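Local coordinates for putative dehydrogenase (Amycolatopsis orientalis, PDB 5A9T) that reduces cyclic imines to amines stereoselectively, using NADPH as the hydride donor, at the interface of chains A and B. Residues are numbered along the deposited sequence; one frame, centred on the assembly and turned at random. Chains: chain A/B, Putative dehydrogenase.

The interface of chains A and B. Residues chain A 177, 181, 206, 211, 215-216; chain B 177, 181, 211, 215-216.
Helices 166-193 and 199-228 of chain A meet the same two helices of chain B across a two-fold axis, where A:Leu211 touches B:Leu211 and A:Ser181 touches B:Ser181. Such an interlocked helical dimer is typical of imine reductases, and this patch, hiding 320 Å² summed over both chains, is a part of its core. Its contacts across the chains are apolar or van der Waals in kind, since no nitrogen or oxygen of one side comes within bonding reach of the other.

The two leucines meet flank to flank across the axis, their branched ends crossing obliquely, with CD1 of A:Leu211 at 3.4 Å from CD1 of B:Leu211, tighter than ordinary methyl contact. CG of A:Leu211 lies anti to the backbone N (chi1 -172°), and its two methyls part: CD1 turns to the axis and to B:Met177, while CD2 rests on the backbone of the partner helix, 3.8 Å from CA of B:Gly216. At that glycine no side chain stands between the methyl and the helix. B:Met177 reaches over as an extended chain, its chi2 at 177°, and crosses A:Leu211 at about a right angle; its terminal methyl CE lies 3.8 Å from CD1 of A:Leu211 and 3.6 Å from the carbonyl O of A:Ala206. An alanine in place of A:Leu211 would probably leave the CD1 methyl of B:Leu211 and CE of B:Met177 without their apolar mate and open a gap at the axis.

The serines pack without bonding to each other, their OG atoms 3.7 Å apart. Each hydroxyl instead turns back on its own helix: OG of A:Ser181 donates to the carbonyl O of A:Met177 at 2.8 Å, from above the carbonyl plane, which satisfies the hydroxyl hydrogen within its own chain. Beside the serine pair, the CD1 methyl of A:Ile215 lies 4.0 Å from CB of B:Ser181.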
ATOM      1  N   MET A 177       8.100   2.542  -1.968  1.00 12.99           N
ATOM      2  CA  MET A 177       6.703   2.147  -1.969  1.00 13.69           C
ATOM      3  C   MET A 177       6.183   2.070  -0.527  1.00 13.93           C
ATOM      4  O   MET A 177       5.008   2.505  -0.265  1.00 14.39           O
ATOM      5  CB  MET A 177       6.538   0.823  -2.668  1.00 14.46           C
ATOM      6  CG  MET A 177       5.113   0.289  -2.584  1.00 14.79           C
ATOM      7  SD  MET A 177       5.075  -1.289  -3.551  1.00 18.74           S
ATOM      8  CE  MET A 177       3.637  -2.211  -2.987  1.00 24.88           C
ATOM      9  N   SER A 181       2.969   4.141   0.995  1.00 13.00           N
ATOM     10  CA  SER A 181       1.845   3.310   1.485  1.00 12.88           C
ATOM     11  C   SER A 181       1.552   3.507   2.942  1.00 13.10           C
ATOM     12  O   SER A 181       0.368   3.643   3.378  1.00 13.94           O
ATOM     13  CB  SER A 181       2.196   1.830   1.235  1.00 14.53           C
ATOM     14  OG  SER A 181       2.320   1.632  -0.150  1.00 17.53           O
ATOM     15  N   ALA A 206      -8.939  -2.101   6.346  1.00 13.48           N
ATOM     16  CA  ALA A 206      -7.943  -1.446   5.512  1.00 14.34           C
ATOM     17  C   ALA A 206      -6.815  -2.413   5.090  1.00 13.50           C
ATOM     18  O   ALA A 206      -6.347  -2.290   3.950  1.00 15.12           O
ATOM     19  CB  ALA A 206      -7.381  -0.211   6.214  1.00 14.34           C
ATOM     20  N   LEU A 211      -6.187  -3.502   1.292  1.00 12.84           N
ATOM     21  CA  LEU A 211      -4.835  -3.550   0.780  1.00 14.31           C
ATOM     22  C   LEU A 211      -4.585  -4.636  -0.277  1.00 14.61           C
ATOM     23  O   LEU A 211      -4.196  -4.312  -1.393  1.00 14.57           O
ATOM     24  CB  LEU A 211      -3.861  -3.532   1.954  1.00 15.07           C
ATOM     25  CG  LEU A 211      -2.384  -3.383   1.616  1.00 18.43           C
ATOM     26  CD1 LEU A 211      -2.030  -2.019   1.064  1.00 19.89           C
ATOM     27  CD2 LEU A 211      -1.599  -3.694   2.842  1.00 19.32           C
ATOM     28  N   ILE A 215      -6.233  -2.639  -3.624  1.00 13.27           N
ATOM     29  CA  ILE A 215      -5.008  -1.987  -4.129  1.00 13.30           C
ATOM     30  C   ILE A 215      -4.184  -3.006  -4.914  1.00 13.00           C
ATOM     31  O   ILE A 215      -3.765  -2.760  -6.055  1.00 14.01           O
ATOM     32  CB  ILE A 215      -4.262  -1.350  -2.932  1.00 14.82           C
ATOM     33  CG1 ILE A 215      -5.105  -0.198  -2.305  1.00 16.43           C
ATOM     34  CG2 ILE A 215      -2.939  -0.770  -3.481  1.00 16.53           C
ATOM     35  CD1 ILE A 215      -4.530   0.376  -1.045  1.00 17.20           C
ATOM     36  N   GLY A 216      -3.876  -4.116  -4.236  1.00 13.55           N
ATOM     37  CA  GLY A 216      -2.988  -5.116  -4.843  1.00 14.77           C
ATOM     38  C   GLY A 216      -3.539  -5.689  -6.139  1.00 13.21           C
ATOM     39  O   GLY A 216      -2.894  -5.812  -7.174  1.00 14.60           O
TER
ATOM     40  N   MET B 177      -5.773   6.428   1.139  1.00 12.99           N
ATOM     41  CA  MET B 177      -4.741   5.415   1.270  1.00 13.69           C
ATOM     42  C   MET B 177      -4.388   4.850  -0.112  1.00 13.93           C
ATOM     43  O   MET B 177      -3.162   4.612  -0.393  1.00 14.39           O
ATOM     44  CB  MET B 177      -5.204   4.318   2.193  1.00 14.46           C
ATOM     45  CG  MET B 177      -4.219   3.158   2.265  1.00 14.79           C
ATOM     46  SD  MET B 177      -4.904   1.950   3.490  1.00 18.74           S
ATOM     47  CE  MET B 177      -4.116   0.368   3.158  1.00 24.88           C
ATOM     48  N   SER B 181      -0.645   4.818  -1.823  1.00 13.00           N
ATOM     49  CA  SER B 181      -0.084   3.479  -2.112  1.00 12.88           C
ATOM     50  C   SER B 181       0.203   3.255  -3.567  1.00 13.10           C
ATOM     51  O   SER B 181       1.285   2.726  -3.966  1.00 13.94           O
ATOM     52  CB  SER B 181      -1.093   2.419  -1.628  1.00 14.53           C
ATOM     53  OG  SER B 181      -1.236   2.546  -0.236  1.00 17.53           O
ATOM     54  N   LEU B 211       3.666  -6.214  -0.394  1.00 12.84           N
ATOM     55  CA  LEU B 211       2.483  -5.515   0.058  1.00 14.31           C
ATOM     56  C   LEU B 211       1.788  -6.145   1.273  1.00 14.61           C
ATOM     57  O   LEU B 211       1.654  -5.489   2.299  1.00 14.57           O
ATOM     58  CB  LEU B 211       1.588  -5.232  -1.144  1.00 15.07           C
ATOM     59  CG  LEU B 211       0.382  -4.334  -0.903  1.00 18.43           C
ATOM     60  CD1 LEU B 211       0.755  -2.896  -0.610  1.00 19.89           C
ATOM     61  CD2 LEU B 211      -0.509  -4.432  -2.091  1.00 19.32           C
ATOM     62  N   ILE B 215       4.342  -4.650   4.298  1.00 13.27           N
ATOM     63  CA  ILE B 215       3.608  -3.413   4.628  1.00 13.30           C
ATOM     64  C   ILE B 215       2.429  -3.756   5.538  1.00 13.00           C
ATOM     65  O   ILE B 215       2.232  -3.146   6.601  1.00 14.01           O
ATOM     66  CB  ILE B 215       3.208  -2.711   3.307  1.00 14.82           C
ATOM     67  CG1 ILE B 215       4.473  -2.236   2.530  1.00 16.43           C
ATOM     68  CG2 ILE B 215       2.355  -1.481   3.689  1.00 16.53           C
ATOM     69  CD1 ILE B 215       4.192  -1.682   1.166  1.00 17.20           C
ATOM     70  N   GLY B 216       1.595  -4.677   5.048  1.00 13.55           N
ATOM     71  CA  GLY B 216       0.363  -5.004   5.778  1.00 14.77           C
ATOM     72  C   GLY B 216       0.626  -5.539   7.177  1.00 13.21           C
ATOM     73  O   GLY B 216       0.049  -5.156   8.188  1.00 14.60           O
TER